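Local coordinates for CurJ (Moorea producens 3L, PDB 5TZ6), which probably catalyses the vinylogous dehydration of a polyketide intermediate in curacin biosynthesis, and is captured here as an inactive variant with a hydroxy-acid ligand bound, at residues H9-Q14 with E33-L38; S53-L58 with I76-A81. The protein carries 1 engineered substitution. All blocks are in the same frame, centred on the assembly; numbering follows the deposited sequence.

Contact 1: H9-Q14 with E33-L38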
ATOM      1  N   HIS A   9      -7.409   6.202  -8.576  1.00 92.44           N
ATOM      2  CA  HIS A   9      -8.118   5.884  -9.803  1.00 90.54           C
ATOM      3  C   HIS A   9      -9.385   5.177  -9.361  1.00 92.74           C
ATOM      4  O   HIS A   9      -9.320   4.364  -8.430  1.00 97.15           O
ATOM      5  CB  HIS A   9      -7.270   4.986 -10.715  1.00 84.12           C
ATOM      6  CG  HIS A   9      -7.796   4.851 -12.113  1.00 85.07           C
ATOM      7  ND1 HIS A   9      -8.930   4.129 -12.420  1.00 74.00           N
ATOM      8  CD2 HIS A   9      -7.327   5.331 -13.289  1.00 87.74           C
ATOM      9  CE1 HIS A   9      -9.142   4.179 -13.725  1.00 68.35           C
ATOM     10  NE2 HIS A   9      -8.184   4.903 -14.274  1.00 85.45           N
ATOM     11  N   PRO A  10     -10.540   5.452  -9.974  1.00 92.15           N
ATOM     12  CA  PRO A  10     -11.789   4.841  -9.485  1.00 90.55           C
ATOM     13  C   PRO A  10     -11.678   3.334  -9.284  1.00 79.82           C
ATOM     14  O   PRO A  10     -12.447   2.746  -8.517  1.00 81.82           O
ATOM     15  CB  PRO A  10     -12.818   5.199 -10.573  1.00 87.72           C
ATOM     16  CG  PRO A  10     -12.028   5.817 -11.715  1.00 91.93           C
ATOM     17  CD  PRO A  10     -10.771   6.362 -11.108  1.00 90.09           C
ATOM     18  N   LEU A  11     -10.708   2.705  -9.947  1.00 70.92           N
ATOM     19  CA  LEU A  11     -10.491   1.269  -9.845  1.00 75.79           C
ATOM     20  C   LEU A  11      -9.339   0.896  -8.920  1.00 79.43           C
ATOM     21  O   LEU A  11      -9.104  -0.295  -8.702  1.00 85.25           O
ATOM     22  CB  LEU A  11     -10.220   0.686 -11.233  1.00 69.16           C
ATOM     23  CG  LEU A  11     -11.381   0.687 -12.219  1.00 72.17           C
ATOM     24  CD1 LEU A  11     -10.920   0.140 -13.558  1.00 74.81           C
ATOM     25  CD2 LEU A  11     -12.554  -0.119 -11.670  1.00 72.62           C
ATOM     26  N   ILE A  12      -8.616   1.872  -8.374  1.00 69.82           N
ATOM     27  CA  ILE A  12      -7.385   1.599  -7.636  1.00 67.99           C
ATOM     28  C   ILE A  12      -7.372   2.467  -6.388  1.00 66.89           C
ATOM     29  O   ILE A  12      -7.344   3.698  -6.486  1.00 65.42           O
ATOM     30  CB  ILE A  12      -6.130   1.860  -8.487  1.00 65.10           C
ATOM     31  CG1 ILE A  12      -6.036   0.827  -9.608  1.00 63.96           C
ATOM     32  CG2 ILE A  12      -4.879   1.838  -7.618  1.00 61.15           C
ATOM     33  CD1 ILE A  12      -4.903   1.079 -10.571  1.00 67.00           C
ATOM     34  N   ASN A  13      -7.378   1.832  -5.216  1.00 63.49           N
ATOM     35  CA  ASN A  13      -7.397   2.604  -3.982  1.00 71.79           C
ATOM     36  C   ASN A  13      -6.006   3.104  -3.610  1.00 75.10           C
ATOM     37  O   ASN A  13      -5.826   4.295  -3.335  1.00 74.20           O
ATOM     38  CB  ASN A  13      -8.004   1.770  -2.851  1.00 82.45           C
ATOM     39  CG  ASN A  13      -9.502   1.560  -3.024  1.00 96.41           C
ATOM     40  OD1 ASN A  13      -9.940   0.728  -3.824  1.00 96.62           O
ATOM     41  ND2 ASN A  13     -10.297   2.328  -2.282  1.00 96.95           N
ATOM     42  N   GLN A  14      -5.001   2.231  -3.606  1.00 77.53           N
ATOM     43  CA  GLN A  14      -3.671   2.701  -3.243  1.00 84.41           C
ATOM     44  C   GLN A  14      -2.621   1.999  -4.086  1.00 76.43           C
ATOM     45  O   GLN A  14      -2.844   0.917  -4.627  1.00 69.14           O
ATOM     46  CB  GLN A  14      -3.350   2.507  -1.754  1.00 93.01           C
ATOM     47  CG  GLN A  14      -3.032   1.085  -1.343  1.00103.82           C
ATOM     48  CD  GLN A  14      -2.620   0.985   0.115  1.00117.77           C
ATOM     49  OE1 GLN A  14      -1.544   0.475   0.434  1.00114.08           O
ATOM     50  NE2 GLN A  14      -3.468   1.489   1.007  1.00124.02           N
ATOM     51  N   GLU A  33     -20.829  -1.990  -3.725  1.00 77.92           N
ATOM     52  CA  GLU A  33     -20.934  -0.634  -3.196  1.00 90.27           C
ATOM     53  C   GLU A  33     -19.841   0.273  -3.756  1.00 97.29           C
ATOM     54  O   GLU A  33     -20.112   1.425  -4.115  1.00112.76           O
ATOM     55  CB  GLU A  33     -20.882  -0.663  -1.669  1.00102.64           C
ATOM     56  CG  GLU A  33     -20.837   0.714  -1.026  1.00114.05           C
ATOM     57  CD  GLU A  33     -21.079   0.668   0.470  1.00125.68           C
ATOM     58  OE1 GLU A  33     -21.742  -0.285   0.934  1.00128.77           O
ATOM     59  OE2 GLU A  33     -20.609   1.582   1.181  1.00131.27           O
ATOM     60  N   ASN A  34     -18.602  -0.223  -3.845  1.00 94.22           N
ATOM     61  CA  ASN A  34     -17.522   0.600  -4.385  1.00 82.13           C
ATOM     62  C   ASN A  34     -17.621   0.732  -5.897  1.00 77.23           C
ATOM     63  O   ASN A  34     -17.318   1.794  -6.451  1.00 80.94           O
ATOM     64  CB  ASN A  34     -16.162   0.016  -4.012  1.00 80.18           C
ATOM     65  CG  ASN A  34     -15.949  -0.046  -2.524  1.00 96.41           C
ATOM     66  OD1 ASN A  34     -16.674   0.586  -1.755  1.00110.82           O
ATOM     67  ND2 ASN A  34     -14.949  -0.808  -2.102  1.00 88.58           N
ATOM     68  N   LEU A  35     -18.043  -0.332  -6.576  1.00 72.35           N
ATOM     69  CA  LEU A  35     -18.148  -0.354  -8.034  1.00 69.21           C
ATOM     70  C   LEU A  35     -19.563  -0.779  -8.398  1.00 70.60           C
ATOM     71  O   LEU A  35     -19.840  -1.972  -8.588  1.00 68.39           O
ATOM     72  CB  LEU A  35     -17.103  -1.287  -8.640  1.00 62.65           C
ATOM     73  CG  LEU A  35     -15.674  -0.910  -8.251  1.00 59.67           C
ATOM     74  CD1 LEU A  35     -14.680  -1.911  -8.810  1.00 51.92           C
ATOM     75  CD2 LEU A  35     -15.371   0.497  -8.742  1.00 65.40           C
ATOM     76  N   PRO A  36     -20.482   0.179  -8.526  1.00 67.17           N
ATOM     77  CA  PRO A  36     -21.895  -0.186  -8.718  1.00 68.60           C
ATOM     78  C   PRO A  36     -22.142  -1.016  -9.964  1.00 68.24           C
ATOM     79  O   PRO A  36     -22.917  -1.976  -9.910  1.00 71.93           O
ATOM     80  CB  PRO A  36     -22.600   1.176  -8.784  1.00 65.62           C
ATOM     81  CG  PRO A  36     -21.675   2.118  -8.080  1.00 67.44           C
ATOM     82  CD  PRO A  36     -20.295   1.633  -8.406  1.00 65.75           C
ATOM     83  N   PHE A  37     -21.496  -0.683 -11.085  1.00 61.45           N
ATOM     84  CA  PHE A  37     -21.757  -1.401 -12.327  1.00 59.54           C
ATOM     85  C   PHE A  37     -21.457  -2.892 -12.211  1.00 63.42           C
ATOM     86  O   PHE A  37     -21.948  -3.677 -13.031  1.00 61.97           O
ATOM     87  CB  PHE A  37     -20.918  -0.818 -13.464  1.00 55.87           C
ATOM     88  CG  PHE A  37     -19.428  -0.871 -13.205  1.00 55.90           C
ATOM     89  CD1 PHE A  37     -18.703  -2.023 -13.469  1.00 45.06           C
ATOM     90  CD2 PHE A  37     -18.757   0.232 -12.700  1.00 56.74           C
ATOM     91  CE1 PHE A  37     -17.342  -2.072 -13.233  1.00 46.68           C
ATOM     92  CE2 PHE A  37     -17.398   0.184 -12.464  1.00 57.30           C
ATOM     93  CZ  PHE A  37     -16.691  -0.970 -12.728  1.00 49.25           C
ATOM     94  N   LEU A  38     -20.667  -3.301 -11.216  1.00 65.10           N
ATOM     95  CA  LEU A  38     -20.415  -4.724 -11.019  1.00 65.72           C
ATOM     96  C   LEU A  38     -21.707  -5.498 -10.784  1.00 68.20           C
ATOM     97  O   LEU A  38     -21.778  -6.696 -11.083  1.00 69.00           O
ATOM     98  CB  LEU A  38     -19.456  -4.924  -9.846  1.00 69.74           C
ATOM     99  CG  LEU A  38     -17.969  -4.692 -10.132  1.00 69.99           C
ATOM    100  CD1 LEU A  38     -17.154  -4.837  -8.859  1.00 64.03           C
ATOM    101  CD2 LEU A  38     -17.484  -5.657 -11.193  1.00 65.96           C
TER
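Leu11 and Leu35 meet through their branch ends, and this apolar pair makes the closest approach between side chains in the contact. Leu11 CD2 sits 4.0 Å from Leu35 CD1 and 4.1 Å from Leu35 CD2, nearly equal spacings that set one methyl of Leu11 against the forked end of Leu35. The two side chains cross at about a right angle, and both of these short distances run between terminal methyls. In Leu11, chi1 of -68° keeps CG beside the backbone N; CD1 then continues the extended chain, leaving CD2 as the branch turned to Leu35. The same Leu11 CD2 also reaches Phe37, approaching CZ at 4.4 Å near the ring plane: a loose edge contact, with the ring face not involved.

The backbone enters at one point, where Pro10 O lies 3.7 Å from Leu35 CD2. No hydrogen bond spans the segments, and the modest 119 Å² of buried surface comes almost wholly from van der Waals packing.

Polar bonds instead shape each loop separately. A type I turn from His9 to Ile12 is closed by Ile12 N to His9 O, and His9 N bonds Ile12 O at 3.3 Å in return, while Leu38 N bonds Leu35 O at 3.1 Å as the 3-10 turn begins. Asn13 OD1 accepts from Tyr29 N and Asn34 ND2 donates to Tyr29 O, so both loops are tied to the end of strand 24-30.

Within this hot-dog-clan dehydratase domain, the contact joins the N-terminal loop to the loop after strand 24-30. Helix 51-65 packs against the first loop, touched by His9, Leu11 and Ile12; Leu35 leans on Phe30, and Phe37 stacks edge-to-face with His214 ahead of helix 215-223.

Contact 2: S53-L58 with I76-A81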
ATOM      1  N   SER A  53     -12.736  -6.400 -17.264  1.00 49.25           N
ATOM      2  CA  SER A  53     -12.551  -5.523 -16.118  1.00 45.09           C
ATOM      3  C   SER A  53     -11.091  -5.488 -15.699  1.00 50.73           C
ATOM      4  O   SER A  53     -10.531  -4.414 -15.459  1.00 62.40           O
ATOM      5  CB  SER A  53     -13.425  -5.983 -14.955  1.00 52.61           C
ATOM      6  OG  SER A  53     -13.106  -5.257 -13.779  1.00 69.45           O
ATOM      7  N   HIS A  54     -10.458  -6.661 -15.593  1.00 46.15           N
ATOM      8  CA  HIS A  54      -9.039  -6.704 -15.250  1.00 48.81           C
ATOM      9  C   HIS A  54      -8.189  -5.966 -16.276  1.00 46.72           C
ATOM     10  O   HIS A  54      -7.161  -5.377 -15.920  1.00 56.68           O
ATOM     11  CB  HIS A  54      -8.585  -8.154 -15.097  1.00 41.16           C
ATOM     12  CG  HIS A  54      -9.391  -8.919 -14.095  1.00 54.24           C
ATOM     13  ND1 HIS A  54     -10.226  -9.957 -14.448  1.00 54.82           N
ATOM     14  CD2 HIS A  54      -9.525  -8.765 -12.756  1.00 54.29           C
ATOM     15  CE1 HIS A  54     -10.825 -10.422 -13.365  1.00 60.29           C
ATOM     16  NE2 HIS A  54     -10.417  -9.716 -12.326  1.00 57.05           N
ATOM     17  N   ILE A  55      -8.602  -5.977 -17.548  1.00 35.86           N
ATOM     18  CA  ILE A  55      -7.897  -5.186 -18.554  1.00 42.05           C
ATOM     19  C   ILE A  55      -7.995  -3.700 -18.224  1.00 46.70           C
ATOM     20  O   ILE A  55      -6.992  -2.973 -18.221  1.00 54.12           O
ATOM     21  CB  ILE A  55      -8.443  -5.498 -19.958  1.00 46.81           C
ATOM     22  CG1 ILE A  55      -8.214  -6.979 -20.287  1.00 48.98           C
ATOM     23  CG2 ILE A  55      -7.859  -4.548 -20.997  1.00 38.26           C
ATOM     24  CD1 ILE A  55      -8.255  -7.301 -21.757  1.00 50.04           C
ATOM     25  N   SER A  56      -9.207  -3.227 -17.934  1.00 54.25           N
ATOM     26  CA  SER A  56      -9.375  -1.831 -17.543  1.00 50.94           C
ATOM     27  C   SER A  56      -8.544  -1.498 -16.301  1.00 48.48           C
ATOM     28  O   SER A  56      -7.942  -0.416 -16.209  1.00 56.21           O
ATOM     29  CB  SER A  56     -10.866  -1.551 -17.330  1.00 45.32           C
ATOM     30  OG  SER A  56     -11.089  -0.301 -16.712  1.00 65.14           O
ATOM     31  N   LEU A  57      -8.453  -2.442 -15.361  1.00 43.54           N
ATOM     32  CA  LEU A  57      -7.666  -2.236 -14.147  1.00 43.07           C
ATOM     33  C   LEU A  57      -6.182  -2.092 -14.466  1.00 52.88           C
ATOM     34  O   LEU A  57      -5.486  -1.247 -13.879  1.00 53.23           O
ATOM     35  CB  LEU A  57      -7.905  -3.393 -13.179  1.00 43.72           C
ATOM     36  CG  LEU A  57      -7.223  -3.377 -11.811  1.00 56.46           C
ATOM     37  CD1 LEU A  57      -7.618  -2.143 -11.026  1.00 60.69           C
ATOM     38  CD2 LEU A  57      -7.595  -4.636 -11.040  1.00 56.89           C
ATOM     39  N   LEU A  58      -5.678  -2.904 -15.398  1.00 45.70           N
ATOM     40  CA  LEU A  58      -4.271  -2.778 -15.759  1.00 48.68           C
ATOM     41  C   LEU A  58      -4.014  -1.477 -16.505  1.00 51.79           C
ATOM     42  O   LEU A  58      -2.969  -0.851 -16.316  1.00 53.97           O
ATOM     43  CB  LEU A  58      -3.819  -3.982 -16.575  1.00 43.35           C
ATOM     44  CG  LEU A  58      -3.668  -5.210 -15.674  1.00 54.20           C
ATOM     45  CD1 LEU A  58      -3.904  -6.503 -16.438  1.00 57.50           C
ATOM     46  CD2 LEU A  58      -2.297  -5.203 -15.012  1.00 59.03           C
ATOM     47  N   ILE A  76      -2.127 -12.181 -22.564  1.00 39.56           N
ATOM     48  CA  ILE A  76      -3.070 -12.157 -21.451  1.00 44.07           C
ATOM     49  C   ILE A  76      -3.718 -13.525 -21.296  1.00 48.44           C
ATOM     50  O   ILE A  76      -4.198 -14.113 -22.274  1.00 42.05           O
ATOM     51  CB  ILE A  76      -4.144 -11.082 -21.679  1.00 43.72           C
ATOM     52  CG1 ILE A  76      -3.502  -9.720 -21.949  1.00 42.88           C
ATOM     53  CG2 ILE A  76      -5.111 -11.037 -20.504  1.00 38.39           C
ATOM     54  CD1 ILE A  76      -4.467  -8.708 -22.521  1.00 44.46           C
ATOM     55  N   LEU A  77      -3.780 -14.015 -20.059  1.00 50.70           N
ATOM     56  CA  LEU A  77      -4.572 -15.189 -19.724  1.00 42.44           C
ATOM     57  C   LEU A  77      -5.411 -14.876 -18.495  1.00 46.43           C
ATOM     58  O   LEU A  77      -5.038 -14.034 -17.669  1.00 41.32           O
ATOM     59  CB  LEU A  77      -3.687 -16.417 -19.471  1.00 37.77           C
ATOM     60  CG  LEU A  77      -3.030 -16.972 -20.735  1.00 38.70           C
ATOM     61  CD1 LEU A  77      -1.951 -18.014 -20.412  1.00 39.95           C
ATOM     62  CD2 LEU A  77      -4.087 -17.525 -21.695  1.00 39.43           C
ATOM     63  N   PHE A  78      -6.552 -15.560 -18.378  1.00 40.11           N
ATOM     64  CA  PHE A  78      -7.481 -15.399 -17.260  1.00 47.10           C
ATOM     65  C   PHE A  78      -7.596 -16.733 -16.529  1.00 50.20           C
ATOM     66  O   PHE A  78      -8.528 -17.510 -16.781  1.00 50.81           O
ATOM     67  CB  PHE A  78      -8.842 -14.914 -17.755  1.00 46.30           C
ATOM     68  CG  PHE A  78      -8.774 -13.634 -18.547  1.00 49.58           C
ATOM     69  CD1 PHE A  78      -8.518 -12.424 -17.921  1.00 51.13           C
ATOM     70  CD2 PHE A  78      -8.973 -13.641 -19.916  1.00 50.38           C
ATOM     71  CE1 PHE A  78      -8.452 -11.244 -18.652  1.00 46.57           C
ATOM     72  CE2 PHE A  78      -8.915 -12.466 -20.650  1.00 53.16           C
ATOM     73  CZ  PHE A  78      -8.657 -11.263 -20.018  1.00 42.80           C
ATOM     74  N   PRO A  79      -6.658 -17.046 -15.634  1.00 52.14           N
ATOM     75  CA  PRO A  79      -6.661 -18.393 -15.027  1.00 43.51           C
ATOM     76  C   PRO A  79      -7.923 -18.731 -14.246  1.00 49.63           C
ATOM     77  O   PRO A  79      -8.377 -19.881 -14.294  1.00 53.86           O
ATOM     78  CB  PRO A  79      -5.424 -18.373 -14.119  1.00 48.83           C
ATOM     79  CG  PRO A  79      -4.566 -17.251 -14.635  1.00 41.25           C
ATOM     80  CD  PRO A  79      -5.514 -16.230 -15.194  1.00 42.84           C
ATOM     81  N   GLN A  80      -8.513 -17.767 -13.541  1.00 54.76           N
ATOM     82  CA  GLN A  80      -9.629 -18.037 -12.640  1.00 43.56           C
ATOM     83  C   GLN A  80     -10.534 -16.816 -12.569  1.00 45.14           C
ATOM     84  O   GLN A  80     -10.061 -15.702 -12.319  1.00 51.87           O
ATOM     85  CB  GLN A  80      -9.128 -18.386 -11.233  1.00 51.34           C
ATOM     86  CG  GLN A  80     -10.204 -18.905 -10.295  1.00 60.91           C
ATOM     87  CD  GLN A  80      -9.653 -19.341  -8.950  1.00 74.98           C
ATOM     88  OE1 GLN A  80      -8.461 -19.621  -8.812  1.00 85.06           O
ATOM     89  NE2 GLN A  80     -10.518 -19.380  -7.942  1.00 83.71           N
ATOM     90  N   ALA A  81     -11.832 -17.031 -12.769  1.00 56.99           N
ATOM     91  CA  ALA A  81     -12.798 -15.945 -12.694  1.00 48.82           C
ATOM     92  C   ALA A  81     -12.948 -15.453 -11.260  1.00 56.32           C
ATOM     93  O   ALA A  81     -12.824 -16.216 -10.298  1.00 58.50           O
ATOM     94  CB  ALA A  81     -14.158 -16.399 -13.224  1.00 51.46           C
TER
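Main-chain hydrogen bonds of 2.9 Å, from Leu57 N to Ser53 O and from Leu58 N to His54 O, hold the helical turn from which Ile55 reaches Ile76 and Phe78. No hydrogen bond crosses between the segments; the close contacts are all apolar, and 160 Å² is buried in total.

Ile55 makes both close contacts with its longer branch. Its CG1 is anti to the carbonyl carbon (chi1 -62°), and the extended CD1 beyond it ends 4.1 Å from Ile76 CD1, a methyl-to-methyl meeting of two side chains that cross at about a right angle. This reach bridges backbones whose CA atoms, in Ile55 and Ile76, are 9.0 Å apart. One carbon further back, Ile55 CG1 lies 4.3 Å from Phe78 CZ, at the ring's edge. The Phe78 side chain is about 7 Å from the bound hydroxy acid, which puts this packing near the ligand site.

Strand 71-77 pairs on both edges through backbone hydrogen bonds, Ile76 with Ile245 and Leu77 with Thr136. Helix 51-65 rests on its end, with Ile55 also on strand 239-250 and Leu58 on strand 102-110, a helix packed on antiparallel strands consistent with the family's hot-dog fold.

In the fold
From the N terminus, contact 1 closes first: 9-14 leads into strand 14-16, the chain returns along strand 24-30, and the loop that follows this strand comes back to the opening loop. Strands 41-43 and 46-49 follow, and contact 2 then closes the excursion between helix 51-65 and the end of strand 71-77. The two closures are in series, neither nested nor crossed, with centres 15 Å apart. They join directly, since Leu11 O lies 3.3 Å from Leu57 CD1 and Ile12 CG1 lies 3.7 Å from the same methyl. Helix 51-65 therefore has the N-terminal loop on one flank and strand 71-77 on another, consistent with the central helix of a hot-dog fold.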